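Local coordinates for protein ZmpA Glycopeptidase (Clostridium perfringens, PDB 6XSX) that is a metalloprotease of the M60 family acting as a glycopeptidase, represented here by its catalytic module, one part of a much longer multidomain protein, at residues E109-T114 with W246-G251; G87-S92 with P103-N108; R292-V297 with N385-W390; A389-A394 with D401-F406. One frame throughout, in Å; residues are numbered along the deposited sequence.

Overall arrangement
Contacts 1 and 2 lie on the same side of the chain's centre, their own centres about 16 Å apart. Both draw on the long loop between strands 96-101 and 117-123, and they touch where Trp246 reaches Asn108. Contact 2 is a surface contact, a lysine and a proline set against the outermost strand 88-91; contact 1 is partly buried and joins two loops through an indole and an arginine. Contacts 3 and 4 are buried helical packing, with centres about 11 Å apart. They share Ala389 and Trp390 and use successive parts of helix 383-398. Contact 3 mixes two hydrogen bonds with apolar packing, whereas contact 4 is almost wholly apolar. Contacts 1 and 4 lie on opposite sides of the chain's centre.

Contact 1 (E109-T114 with W246-G251); sequences ELRPGT and WLDNGG
Trp246 lays one face of its indole against the backbone of Leu110 and Arg111 and the ring of Pro112. Arg111 CA sits 3.8 Å from the centroid of the five-membered ring of Trp246, and Pro112 CD 4.0 Å from that of the six-membered ring, so two CH-pi contacts cover both halves of the indole. Leu110 O joins them over the same face near the rim, while Glu109 O lies at the ring edge, 3.6 Å from Trp246 CE3. With CG of Trp246 anti to its own nitrogen (chi1 175°), the ring lies along the loop 109-114. The Arg111 chain passes beside the indole and bends at chi3 (-41°), which sets one face of the guanidinium over Trp246 CB; the two flat groups are 69° apart and do not stack. At the guanidinium edge, NH1 of Arg111 forms a long salt bridge of 3.4 Å with Asp248 OD1. A water spans the same pair, accepting from Arg111 NH1 (2.8 Å) and donating to Asp248 OD2 (2.6 Å). Further out, Asp82 pairs with Arg111 NE, and Asn263 bonds to both Arg111 NH1 and Asp248 OD1, which would hold the two charged groups in place. Within loop 109-114, Thr114 OG1 donates to Arg111 O across 2.6 Å. This bond supplements the weak Thr114 N to Arg111 O bond of a type II beta turn with Pro112 and Gly113 at its central positions.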
loop_
_atom_site.group_PDB
_atom_site.type_symbol
_atom_site.label_atom_id
_atom_site.label_comp_id
_atom_site.label_asym_id
_atom_site.label_seq_id
_atom_site.Cartn_x
_atom_site.Cartn_y
_atom_site.Cartn_z
ATOM N N GLU A 109 -2.928 -27.008 7.038
ATOM C CA GLU A 109 -2.718 -25.688 6.455
ATOM C C GLU A 109 -3.962 -24.808 6.568
ATOM O O GLU A 109 -3.889 -23.618 6.273
ATOM C CB GLU A 109 -2.323 -25.805 4.979
ATOM C CG GLU A 109 -0.845 -26.107 4.807
ATOM C CD GLU A 109 -0.368 -26.482 3.418
ATOM O OE1 GLU A 109 -1.055 -26.136 2.414
ATOM O OE2 GLU A 109 0.712 -27.098 3.343
ATOM N N LEU A 110 -5.099 -25.390 6.971
ATOM C CA LEU A 110 -6.381 -24.710 6.847
ATOM C C LEU A 110 -6.890 -24.292 8.222
ATOM O O LEU A 110 -6.632 -24.979 9.209
ATOM C CB LEU A 110 -7.388 -25.658 6.192
ATOM C CG LEU A 110 -6.984 -26.282 4.853
ATOM C CD1 LEU A 110 -8.173 -27.010 4.248
ATOM C CD2 LEU A 110 -6.440 -25.237 3.887
ATOM N N ARG A 111 -7.654 -23.192 8.275
ATOM C CA ARG A 111 -8.276 -22.822 9.536
ATOM C C ARG A 111 -9.090 -24.018 10.018
ATOM O O ARG A 111 -9.786 -24.644 9.225
ATOM C CB ARG A 111 -9.179 -21.591 9.413
ATOM C CG ARG A 111 -9.705 -21.082 10.750
ATOM C CD ARG A 111 -10.649 -19.895 10.635
ATOM N NE ARG A 111 -10.204 -18.912 9.645
ATOM C CZ ARG A 111 -9.379 -17.894 9.892
ATOM N NH1 ARG A 111 -8.885 -17.717 11.109
ATOM N NH2 ARG A 111 -9.047 -17.057 8.922
ATOM N N PRO A 112 -8.989 -24.401 11.307
ATOM C CA PRO A 112 -9.756 -25.534 11.818
ATOM C C PRO A 112 -11.232 -25.415 11.436
ATOM O O PRO A 112 -11.837 -24.349 11.587
ATOM C CB PRO A 112 -9.489 -25.433 13.330
ATOM C CG PRO A 112 -8.078 -24.876 13.397
ATOM C CD PRO A 112 -8.087 -23.814 12.320
ATOM N N GLY A 113 -11.775 -26.507 10.893
ATOM C CA GLY A 113 -13.186 -26.622 10.562
ATOM C C GLY A 113 -13.500 -26.209 9.123
ATOM O O GLY A 113 -14.660 -26.026 8.772
ATOM N N THR A 114 -12.468 -26.001 8.301
ATOM C CA THR A 114 -12.711 -25.600 6.924
ATOM C C THR A 114 -12.875 -26.851 6.070
ATOM O O THR A 114 -12.053 -27.761 6.141
ATOM C CB THR A 114 -11.573 -24.732 6.371
ATOM O OG1 THR A 114 -11.283 -23.749 7.364
ATOM C CG2 THR A 114 -11.912 -24.062 5.054
ATOM N N TRP A 246 -5.714 -17.932 7.110
ATOM C CA TRP A 246 -5.658 -18.297 8.514
ATOM C C TRP A 246 -4.351 -17.757 9.088
ATOM O O TRP A 246 -3.297 -18.351 8.886
ATOM C CB TRP A 246 -5.775 -19.824 8.644
ATOM C CG TRP A 246 -5.625 -20.360 10.035
ATOM C CD1 TRP A 246 -6.116 -19.814 11.186
ATOM C CD2 TRP A 246 -4.980 -21.591 10.419
ATOM N NE1 TRP A 246 -5.796 -20.602 12.259
ATOM C CE2 TRP A 246 -5.111 -21.705 11.818
ATOM C CE3 TRP A 246 -4.305 -22.602 9.721
ATOM C CZ2 TRP A 246 -4.573 -22.782 12.527
ATOM C CZ3 TRP A 246 -3.781 -23.670 10.420
ATOM C CH2 TRP A 246 -3.913 -23.757 11.809
ATOM N N LEU A 247 -4.418 -16.612 9.778
ATOM C CA LEU A 247 -3.193 -15.916 10.136
ATOM C C LEU A 247 -3.022 -15.854 11.652
ATOM O O LEU A 247 -2.182 -15.100 12.140
ATOM C CB LEU A 247 -3.219 -14.510 9.525
ATOM C CG LEU A 247 -3.341 -14.460 8.004
ATOM C CD1 LEU A 247 -3.277 -13.021 7.501
ATOM C CD2 LEU A 247 -2.249 -15.300 7.357
ATOM N N ASP A 248 -3.792 -16.673 12.382
ATOM C CA ASP A 248 -3.887 -16.576 13.832
ATOM C C ASP A 248 -2.500 -16.569 14.468
ATOM O O ASP A 248 -2.263 -15.813 15.407
ATOM C CB ASP A 248 -4.743 -17.698 14.424
ATOM C CG ASP A 248 -6.228 -17.530 14.165
ATOM O OD1 ASP A 248 -6.604 -16.594 13.429
ATOM O OD2 ASP A 248 -7.002 -18.327 14.722
ATOM N N ASN A 249 -1.603 -17.413 13.942
ATOM C CA ASN A 249 -0.290 -17.648 14.524
ATOM C C ASN A 249 0.747 -16.699 13.918
ATOM O O ASN A 249 1.762 -16.415 14.551
ATOM C CB ASN A 249 0.145 -19.117 14.407
ATOM C CG ASN A 249 -0.855 -20.114 14.963
ATOM O OD1 ASN A 249 -1.431 -19.910 16.031
ATOM N ND2 ASN A 249 -1.061 -21.210 14.248
ATOM N N GLY A 250 0.489 -16.215 12.693
ATOM C CA GLY A 250 1.390 -15.293 12.019
ATOM C C GLY A 250 1.200 -13.858 12.506
ATOM O O GLY A 250 0.755 -13.631 13.633
ATOM N N GLY A 251 1.542 -12.892 11.642
ATOM C CA GLY A 251 1.291 -11.483 11.905
ATOM C C GLY A 251 -0.193 -11.147 11.772
ATOM O O GLY A 251 -1.030 -12.045 11.664
HETATM O O HOH W 1 -9.337 -18.813 13.635
#

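Contact 2 (G87-S92 with P103-N108); sequences GDVTIS and PEKPTN. With MES (2-(N-morpholino)-ethanesulfonic acid), chain B; EDO (1,2-ethanediol), chain D.
Lys105 reaches over Gly87 and Asp88 and carries the polar part of this contact. Its NZ donates to Asp88 O at 3.1 Å, standing above the carbonyl plane, 51° out of it. A bend at chi2 (-58°) folds the lysine chain, which then runs out to strand 88-91 and brings CE to 3.4 Å from Gly87 O. The apolar part lies alongside: Val89 CG2 meets the same methylene, Lys105 CE, at 3.6 Å, and also packs on Pro103 CG at 3.9 Å. The end of Ile91, CD1, meets the Pro103 ring at CD, 4.1 Å away. Strand 75-80, which pairs with 88-91 in the mixed sheet, adds Phe78 against both Ile91 and Pro103. The third group of interactions is with small molecules probably taken from the crystallisation liquor. A sulfonate oxygen of the MES buffer, O3S, accepts from Gly87 N at 3.0 Å and weakly from Lys105 NZ, while ethanediol O2 donates to Asp88 OD1 at 2.6 Å. Lysine methylenes thus complete an apolar patch on an edge strand, while the ammonium, beside a backbone carbonyl and an N-H, is consistent with a spot that can weakly hold an anionic group, as it does the sulfonate.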
loop_
_atom_site.group_PDB
_atom_site.type_symbol
_atom_site.label_atom_id
_atom_site.label_comp_id
_atom_site.label_asym_id
_atom_site.label_seq_id
_atom_site.Cartn_x
_atom_site.Cartn_y
_atom_site.Cartn_z
ATOM N N GLY A 87 -3.506 -21.139 -1.013
ATOM C CA GLY A 87 -4.440 -22.246 -1.172
ATOM C C GLY A 87 -4.598 -22.744 -2.614
ATOM O O GLY A 87 -5.428 -23.618 -2.873
ATOM N N ASP A 88 -3.788 -22.215 -3.543
ATOM C CA ASP A 88 -3.974 -22.484 -4.963
ATOM C C ASP A 88 -3.175 -23.702 -5.431
ATOM O O ASP A 88 -2.091 -23.989 -4.926
ATOM C CB ASP A 88 -3.607 -21.268 -5.817
ATOM C CG ASP A 88 -2.177 -20.813 -5.602
ATOM O OD1 ASP A 88 -1.836 -20.464 -4.447
ATOM O OD2 ASP A 88 -1.408 -20.834 -6.579
ATOM N N VAL A 89 -3.734 -24.399 -6.429
ATOM C CA VAL A 89 -3.024 -25.397 -7.216
ATOM C C VAL A 89 -3.296 -25.059 -8.680
ATOM O O VAL A 89 -4.444 -24.836 -9.055
ATOM C CB VAL A 89 -3.487 -26.843 -6.923
ATOM C CG1 VAL A 89 -2.630 -27.874 -7.656
ATOM C CG2 VAL A 89 -3.554 -27.174 -5.440
ATOM N N THR A 90 -2.235 -25.031 -9.492
ATOM C CA THR A 90 -2.368 -24.841 -10.928
ATOM C C THR A 90 -2.647 -26.192 -11.583
ATOM O O THR A 90 -1.936 -27.153 -11.314
ATOM C CB THR A 90 -1.096 -24.209 -11.500
ATOM O OG1 THR A 90 -1.019 -22.933 -10.874
ATOM C CG2 THR A 90 -1.152 -24.022 -12.999
ATOM N N ILE A 91 -3.685 -26.255 -12.432
ATOM C CA ILE A 91 -4.030 -27.485 -13.128
ATOM C C ILE A 91 -3.868 -27.268 -14.628
ATOM O O ILE A 91 -4.544 -26.430 -15.218
ATOM C CB ILE A 91 -5.442 -27.993 -12.759
ATOM C CG1 ILE A 91 -5.605 -28.181 -11.245
ATOM C CG2 ILE A 91 -5.786 -29.275 -13.512
ATOM C CD1 ILE A 91 -7.047 -28.130 -10.776
ATOM N N SER A 92 -2.955 -28.042 -15.227
ATOM C CA SER A 92 -2.707 -27.963 -16.655
ATOM C C SER A 92 -3.834 -28.649 -17.424
ATOM O O SER A 92 -4.455 -29.583 -16.914
ATOM C CB SER A 92 -1.348 -28.519 -17.008
ATOM O OG SER A 92 -0.372 -27.497 -16.846
ATOM N N PRO A 103 -7.692 -31.508 -6.522
ATOM C CA PRO A 103 -6.742 -31.877 -5.473
ATOM C C PRO A 103 -7.179 -31.416 -4.080
ATOM O O PRO A 103 -8.194 -30.729 -3.914
ATOM C CB PRO A 103 -5.458 -31.160 -5.918
ATOM C CG PRO A 103 -5.964 -29.928 -6.647
ATOM C CD PRO A 103 -7.222 -30.391 -7.356
ATOM N N GLU A 104 -6.367 -31.785 -3.084
ATOM C CA GLU A 104 -6.688 -31.540 -1.690
ATOM C C GLU A 104 -5.449 -30.994 -0.981
ATOM O O GLU A 104 -4.370 -31.577 -1.069
ATOM C CB GLU A 104 -7.180 -32.840 -1.049
ATOM C CG GLU A 104 -7.627 -32.667 0.390
ATOM C CD GLU A 104 -8.066 -33.938 1.108
ATOM O OE1 GLU A 104 -8.002 -35.016 0.484
ATOM O OE2 GLU A 104 -8.467 -33.848 2.297
ATOM N N LYS A 105 -5.615 -29.864 -0.283
ATOM C CA LYS A 105 -4.534 -29.283 0.494
ATOM C C LYS A 105 -4.390 -30.059 1.806
ATOM O O LYS A 105 -5.366 -30.620 2.298
ATOM C CB LYS A 105 -4.801 -27.793 0.739
ATOM C CG LYS A 105 -4.623 -26.879 -0.469
ATOM C CD LYS A 105 -3.226 -26.952 -1.066
ATOM C CE LYS A 105 -2.974 -25.870 -2.093
ATOM N NZ LYS A 105 -1.533 -25.699 -2.386
ATOM N N PRO A 106 -3.183 -30.120 2.421
ATOM C CA PRO A 106 -3.032 -30.716 3.753
ATOM C C PRO A 106 -3.941 -30.018 4.763
ATOM O O PRO A 106 -4.010 -28.790 4.801
ATOM C CB PRO A 106 -1.550 -30.497 4.101
ATOM C CG PRO A 106 -0.875 -30.336 2.745
ATOM C CD PRO A 106 -1.905 -29.632 1.875
ATOM N N THR A 107 -4.648 -30.827 5.562
ATOM C CA THR A 107 -5.541 -30.372 6.619
ATOM C C THR A 107 -4.869 -29.334 7.516
ATOM O O THR A 107 -5.508 -28.382 7.962
ATOM C CB THR A 107 -5.974 -31.547 7.509
ATOM O OG1 THR A 107 -6.281 -32.661 6.669
ATOM C CG2 THR A 107 -7.152 -31.213 8.395
ATOM N N ASN A 108 -3.578 -29.524 7.793
ATOM C CA ASN A 108 -2.929 -28.716 8.813
ATOM C C ASN A 108 -2.682 -27.283 8.329
ATOM O O ASN A 108 -2.294 -26.440 9.128
ATOM C CB ASN A 108 -1.693 -29.416 9.388
ATOM C CG ASN A 108 -0.579 -29.570 8.371
ATOM O OD1 ASN A 108 -0.829 -29.707 7.178
ATOM N ND2 ASN A 108 0.654 -29.559 8.839
HETATM O O1 MES B . 2.313 -22.480 -8.031
HETATM C C2 MES B . 2.510 -21.245 -7.352
HETATM C C3 MES B . 2.623 -21.438 -5.857
HETATM N N4 MES B . 1.422 -22.162 -5.327
HETATM C C5 MES B . 1.226 -23.435 -6.097
HETATM C C6 MES B . 1.137 -23.132 -7.572
HETATM C C7 MES B . 1.524 -22.409 -3.846
HETATM C C8 MES B . 0.194 -22.704 -3.172
HETATM S S MES B . 0.116 -22.189 -1.461
HETATM O O1S MES B . 1.333 -22.646 -0.847
HETATM O O2S MES B . 0.008 -20.753 -1.479
HETATM O O3S MES B . -1.048 -22.820 -0.895
HETATM C C1 EDO D . 1.060 -17.246 -5.912
HETATM O O1 EDO D . 2.235 -17.958 -6.222
HETATM C C2 EDO D . 0.001 -18.222 -5.614
HETATM O O2 EDO D . 0.431 -19.182 -4.664
#

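Contact 3 (R292-V297 with N385-W390); sequences RTIVEV and NKHNAW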
loop_
_atom_site.group_PDB
_atom_site.type_symbol
_atom_site.label_atom_id
_atom_site.label_comp_id
_atom_site.label_asym_id
_atom_site.label_seq_id
_atom_site.Cartn_x
_atom_site.Cartn_y
_atom_site.Cartn_z
ATOM N N ARG A 292 17.721 -2.972 -5.600
ATOM C CA ARG A 292 18.608 -1.817 -5.635
ATOM C C ARG A 292 18.261 -0.833 -4.516
ATOM O O ARG A 292 19.078 0.016 -4.171
ATOM C CB ARG A 292 18.502 -1.084 -6.973
ATOM C CG ARG A 292 18.811 -1.946 -8.187
ATOM C CD ARG A 292 18.502 -1.172 -9.453
ATOM N NE ARG A 292 19.123 -1.819 -10.597
ATOM C CZ ARG A 292 20.427 -1.818 -10.880
ATOM N NH1 ARG A 292 21.289 -1.187 -10.098
ATOM N NH2 ARG A 292 20.866 -2.452 -11.954
ATOM N N THR A 293 17.042 -0.938 -3.968
ATOM C CA THR A 293 16.606 -0.073 -2.880
ATOM C C THR A 293 16.406 -0.901 -1.608
ATOM O O THR A 293 16.757 -2.075 -1.578
ATOM C CB THR A 293 15.387 0.759 -3.303
ATOM O OG1 THR A 293 15.194 1.747 -2.290
ATOM C CG2 THR A 293 14.129 -0.064 -3.488
ATOM N N ILE A 294 15.857 -0.283 -0.556
ATOM C CA ILE A 294 15.490 -1.016 0.650
ATOM C C ILE A 294 13.966 -0.992 0.767
ATOM O O ILE A 294 13.402 -0.042 1.314
ATOM C CB ILE A 294 16.155 -0.415 1.908
ATOM C CG1 ILE A 294 17.654 -0.139 1.721
ATOM C CG2 ILE A 294 15.898 -1.297 3.123
ATOM C CD1 ILE A 294 18.276 0.718 2.830
ATOM N N VAL A 295 13.310 -2.048 0.261
ATOM C CA VAL A 295 11.868 -2.018 0.062
ATOM C C VAL A 295 11.132 -2.059 1.402
ATOM O O VAL A 295 10.026 -1.528 1.513
ATOM C CB VAL A 295 11.371 -3.080 -0.942
ATOM C CG1 VAL A 295 11.856 -2.770 -2.346
ATOM C CG2 VAL A 295 11.729 -4.507 -0.532
ATOM N N GLU A 296 11.774 -2.642 2.426
ATOM C CA GLU A 296 11.207 -2.703 3.767
ATOM C C GLU A 296 11.017 -1.289 4.314
ATOM O O GLU A 296 10.154 -1.039 5.156
ATOM C CB GLU A 296 12.099 -3.527 4.697
ATOM C CG GLU A 296 12.190 -4.993 4.305
ATOM C CD GLU A 296 13.281 -5.381 3.315
ATOM O OE1 GLU A 296 14.042 -4.487 2.854
ATOM O OE2 GLU A 296 13.369 -6.589 2.999
ATOM N N VAL A 297 11.844 -0.354 3.842
ATOM C CA VAL A 297 11.702 1.016 4.307
ATOM C C VAL A 297 10.688 1.712 3.403
ATOM O O VAL A 297 9.676 2.211 3.893
ATOM C CB VAL A 297 13.058 1.745 4.393
ATOM C CG1 VAL A 297 12.895 3.228 4.673
ATOM C CG2 VAL A 297 13.973 1.112 5.438
ATOM N N ASN A 385 25.226 1.886 0.922
ATOM C CA ASN A 385 25.318 2.264 -0.480
ATOM C C ASN A 385 23.946 2.679 -1.018
ATOM O O ASN A 385 23.847 3.651 -1.761
ATOM C CB ASN A 385 25.925 1.166 -1.356
ATOM C CG ASN A 385 26.204 1.678 -2.751
ATOM O OD1 ASN A 385 27.096 2.497 -2.943
ATOM N ND2 ASN A 385 25.413 1.241 -3.721
ATOM N N LYS A 386 22.898 1.936 -0.636
ATOM C CA LYS A 386 21.538 2.231 -1.061
ATOM C C LYS A 386 21.058 3.556 -0.467
ATOM O O LYS A 386 20.372 4.330 -1.132
ATOM C CB LYS A 386 20.600 1.091 -0.656
ATOM C CG LYS A 386 20.876 -0.226 -1.366
ATOM C CD LYS A 386 20.025 -1.354 -0.861
ATOM C CE LYS A 386 20.269 -2.644 -1.610
ATOM N NZ LYS A 386 19.405 -3.723 -1.085
ATOM N N HIS A 387 21.401 3.796 0.798
ATOM C CA HIS A 387 21.070 5.056 1.439
ATOM C C HIS A 387 21.617 6.208 0.607
ATOM O O HIS A 387 20.897 7.169 0.337
ATOM C CB HIS A 387 21.600 5.093 2.876
ATOM C CG HIS A 387 20.827 4.237 3.822
ATOM N ND1 HIS A 387 19.468 4.035 3.693
ATOM C CD2 HIS A 387 21.208 3.561 4.927
ATOM C CE1 HIS A 387 19.045 3.267 4.678
ATOM N NE2 HIS A 387 20.092 2.951 5.435
ATOM N N ASN A 388 22.883 6.080 0.186
ATOM C CA ASN A 388 23.571 7.127 -0.554
ATOM C C ASN A 388 22.898 7.327 -1.908
ATOM O O ASN A 388 22.865 8.443 -2.426
ATOM C CB ASN A 388 25.080 6.870 -0.667
ATOM C CG ASN A 388 25.862 7.428 0.508
ATOM O OD1 ASN A 388 26.458 8.498 0.410
ATOM N ND2 ASN A 388 25.860 6.724 1.627
ATOM N N ALA A 389 22.348 6.243 -2.465
ATOM C CA ALA A 389 21.648 6.327 -3.739
ATOM C C ALA A 389 20.360 7.143 -3.594
ATOM O O ALA A 389 20.004 7.889 -4.500
ATOM C CB ALA A 389 21.396 4.951 -4.312
ATOM N N TRP A 390 19.668 6.998 -2.453
ATOM C CA TRP A 390 18.460 7.771 -2.191
ATOM C C TRP A 390 18.789 9.260 -2.239
ATOM O O TRP A 390 18.022 10.058 -2.782
ATOM C CB TRP A 390 17.876 7.445 -0.816
ATOM C CG TRP A 390 17.329 6.067 -0.614
ATOM C CD1 TRP A 390 17.092 5.106 -1.556
ATOM C CD2 TRP A 390 16.882 5.517 0.639
ATOM N NE1 TRP A 390 16.556 3.991 -0.967
ATOM C CE2 TRP A 390 16.416 4.213 0.377
ATOM C CE3 TRP A 390 16.843 5.998 1.955
ATOM C CZ2 TRP A 390 15.911 3.388 1.382
ATOM C CZ3 TRP A 390 16.343 5.184 2.948
ATOM C CH2 TRP A 390 15.890 3.894 2.664
#
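Trp390 and Lys386, one helical turn apart, both bond to Thr293. The indole NE1 of Trp390 donates to Thr293 OG1 at 2.9 Å in a fairly straight bond (160° at the hydrogen), with the hydroxyl near the ring plane. Thr293 can meet it because its OG1 lies anti to its own nitrogen (chi1 -169°). Lys386 NZ donates to Thr293 O at 3.2 Å, approaching from above the carbonyl plane. Its extended chain follows the loop backbone, with Lys386 CG only 3.3 Å from Arg292 O. These bonds tie the loop before helix 295-298 to the flank of helix 383-398, in the helical part of the M60 peptidase module. Ile294 is the N-cap residue of the shorter helix, and its carbonyl accepts from Val297 N. Ile294 also wedges its side chain between three residues of the longer helix: CG1 crosses obliquely over Lys386 CD, CB meets Trp390 CZ2 at 3.8 Å, and CD1 lies by His387 CE1. Val297 CG1 packs against the far corner of the indole, 3.7 Å from Trp390 CH2. Beyond it, helix 347-361 adds Leu355 against Trp390, and His351 and Val352 against Val297.

Contact 4 (A389-A394 with D401-F406); sequences AWVMAA and DLSEHF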
loop_
_atom_site.group_PDB
_atom_site.type_symbol
_atom_site.label_atom_id
_atom_site.label_comp_id
_atom_site.label_asym_id
_atom_site.label_seq_id
_atom_site.Cartn_x
_atom_site.Cartn_y
_atom_site.Cartn_z
ATOM N N ALA A 389 22.348 6.243 -2.465
ATOM C CA ALA A 389 21.648 6.327 -3.739
ATOM C C ALA A 389 20.360 7.143 -3.594
ATOM O O ALA A 389 20.004 7.889 -4.500
ATOM C CB ALA A 389 21.396 4.951 -4.312
ATOM N N TRP A 390 19.668 6.998 -2.453
ATOM C CA TRP A 390 18.460 7.771 -2.191
ATOM C C TRP A 390 18.789 9.260 -2.239
ATOM O O TRP A 390 18.022 10.058 -2.782
ATOM C CB TRP A 390 17.876 7.445 -0.816
ATOM C CG TRP A 390 17.329 6.067 -0.614
ATOM C CD1 TRP A 390 17.092 5.106 -1.556
ATOM C CD2 TRP A 390 16.882 5.517 0.639
ATOM N NE1 TRP A 390 16.556 3.991 -0.967
ATOM C CE2 TRP A 390 16.416 4.213 0.377
ATOM C CE3 TRP A 390 16.843 5.998 1.955
ATOM C CZ2 TRP A 390 15.911 3.388 1.382
ATOM C CZ3 TRP A 390 16.343 5.184 2.948
ATOM C CH2 TRP A 390 15.890 3.894 2.664
ATOM N N VAL A 391 19.928 9.624 -1.635
ATOM C CA VAL A 391 20.298 11.022 -1.503
ATOM C C VAL A 391 20.494 11.599 -2.901
ATOM O O VAL A 391 20.076 12.718 -3.180
ATOM C CB VAL A 391 21.563 11.196 -0.647
ATOM C CG1 VAL A 391 22.043 12.643 -0.647
ATOM C CG2 VAL A 391 21.343 10.699 0.768
ATOM N N MET A 392 21.126 10.802 -3.771
ATOM C CA MET A 392 21.470 11.239 -5.114
ATOM C C MET A 392 20.216 11.327 -5.977
ATOM O O MET A 392 20.027 12.327 -6.671
ATOM C CB MET A 392 22.499 10.303 -5.754
ATOM C CG MET A 392 23.869 10.477 -5.131
ATOM S SD MET A 392 25.157 9.443 -5.868
ATOM C CE MET A 392 24.625 7.801 -5.385
ATOM N N ALA A 393 19.373 10.287 -5.903
ATOM C CA ALA A 393 18.144 10.196 -6.678
ATOM C C ALA A 393 17.151 11.284 -6.262
ATOM O O ALA A 393 16.554 11.940 -7.123
ATOM C CB ALA A 393 17.545 8.812 -6.578
ATOM N N ALA A 394 16.979 11.468 -4.947
ATOM C CA ALA A 394 16.103 12.508 -4.426
ATOM C C ALA A 394 16.638 13.885 -4.831
ATOM O O ALA A 394 15.865 14.782 -5.162
ATOM C CB ALA A 394 15.947 12.379 -2.925
ATOM N N ASP A 401 20.324 20.119 -3.525
ATOM C CA ASP A 401 21.355 19.371 -2.827
ATOM C C ASP A 401 20.789 18.896 -1.489
ATOM O O ASP A 401 20.769 19.656 -0.520
ATOM C CB ASP A 401 22.646 20.186 -2.703
ATOM C CG ASP A 401 23.751 19.434 -1.988
ATOM O OD1 ASP A 401 23.521 18.279 -1.584
ATOM O OD2 ASP A 401 24.818 20.010 -1.828
ATOM N N LEU A 402 20.360 17.629 -1.445
ATOM C CA LEU A 402 19.650 17.114 -0.287
ATOM C C LEU A 402 20.576 16.347 0.656
ATOM O O LEU A 402 20.092 15.632 1.528
ATOM C CB LEU A 402 18.473 16.254 -0.758
ATOM C CG LEU A 402 17.381 17.031 -1.487
ATOM C CD1 LEU A 402 16.265 16.102 -1.930
ATOM C CD2 LEU A 402 16.831 18.147 -0.601
ATOM N N SER A 403 21.899 16.536 0.512
ATOM C CA SER A 403 22.851 15.833 1.361
ATOM C C SER A 403 22.633 16.183 2.836
ATOM O O SER A 403 22.571 15.287 3.679
ATOM C CB SER A 403 24.287 16.059 0.929
ATOM O OG SER A 403 24.598 15.252 -0.208
ATOM N N GLU A 404 22.507 17.487 3.127
ATOM C CA GLU A 404 22.320 17.961 4.489
ATOM C C GLU A 404 21.033 17.380 5.086
ATOM O O GLU A 404 21.034 16.911 6.229
ATOM C CB GLU A 404 22.361 19.492 4.543
ATOM C CG GLU A 404 21.985 20.044 5.906
ATOM C CD GLU A 404 22.102 21.550 6.045
ATOM O OE1 GLU A 404 21.868 22.056 7.160
ATOM O OE2 GLU A 404 22.421 22.213 5.034
ATOM N N HIS A 405 19.943 17.412 4.303
ATOM C CA HIS A 405 18.644 16.886 4.713
ATOM C C HIS A 405 18.792 15.467 5.268
ATOM O O HIS A 405 18.327 15.161 6.367
ATOM C CB HIS A 405 17.653 16.945 3.530
ATOM C CG HIS A 405 16.313 16.354 3.825
ATOM N ND1 HIS A 405 15.363 17.011 4.586
ATOM C CD2 HIS A 405 15.761 15.172 3.469
ATOM C CE1 HIS A 405 14.287 16.253 4.691
ATOM N NE2 HIS A 405 14.502 15.123 4.006
ATOM N N PHE A 406 19.456 14.603 4.495
ATOM C CA PHE A 406 19.591 13.207 4.868
ATOM C C PHE A 406 20.597 13.034 6.008
ATOM O O PHE A 406 20.357 12.239 6.919
ATOM C CB PHE A 406 19.915 12.355 3.643
ATOM C CG PHE A 406 18.734 12.047 2.752
ATOM C CD1 PHE A 406 17.862 11.012 3.059
ATOM C CD2 PHE A 406 18.513 12.772 1.587
ATOM C CE1 PHE A 406 16.789 10.720 2.228
ATOM C CE2 PHE A 406 17.440 12.480 0.754
ATOM C CZ PHE A 406 16.579 11.452 1.078
#
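Val391 and Phe406 lie alongside each other, pointing opposite ways, and form the centre of this contact. CG1 of Val391 lies anti to its own nitrogen (chi1 173°), which spreads the two methyls to separate partners. CG2 reaches the root of the phenyl group, 3.5 Å from Phe406 CG and 3.6 Å from Phe406 CB, while CG1 rests 3.7 Å from Ser403 OG. In Phe406, CG stands anti to the carbonyl carbon (chi1 -78°), and the ring reaches across helix 383-398, with Val391 N over one face and Ala394 CB at its edge, 4.0 Å from Phe406 CE2. Ala394 has a second neighbour in Leu402, whose CD1 branch touches Ala394 CB at 3.9 Å and Ala394 O at 3.5 Å. Asp401 shapes the start of the second helix: its OD1 accepts from Ser403 N at 3.2 Å, met on the anti side of the carboxylate, and so closes an Asx turn. Leu402 follows at the N-cap, its carbonyl receiving Phe406 N. Thr421 bonds to both Asp401 OD1 and Ser403 OG, so the serine hydroxyl beside the valine methyl has a polar partner. Leu355 and Pro354 of helix 347-361 also pack on Phe406. The chemistry across the two segments is therefore dispersion between methyls and a ring, while the polar bonds lie within the 401-403 turn that starts helix 403-408, and in its links to Thr421.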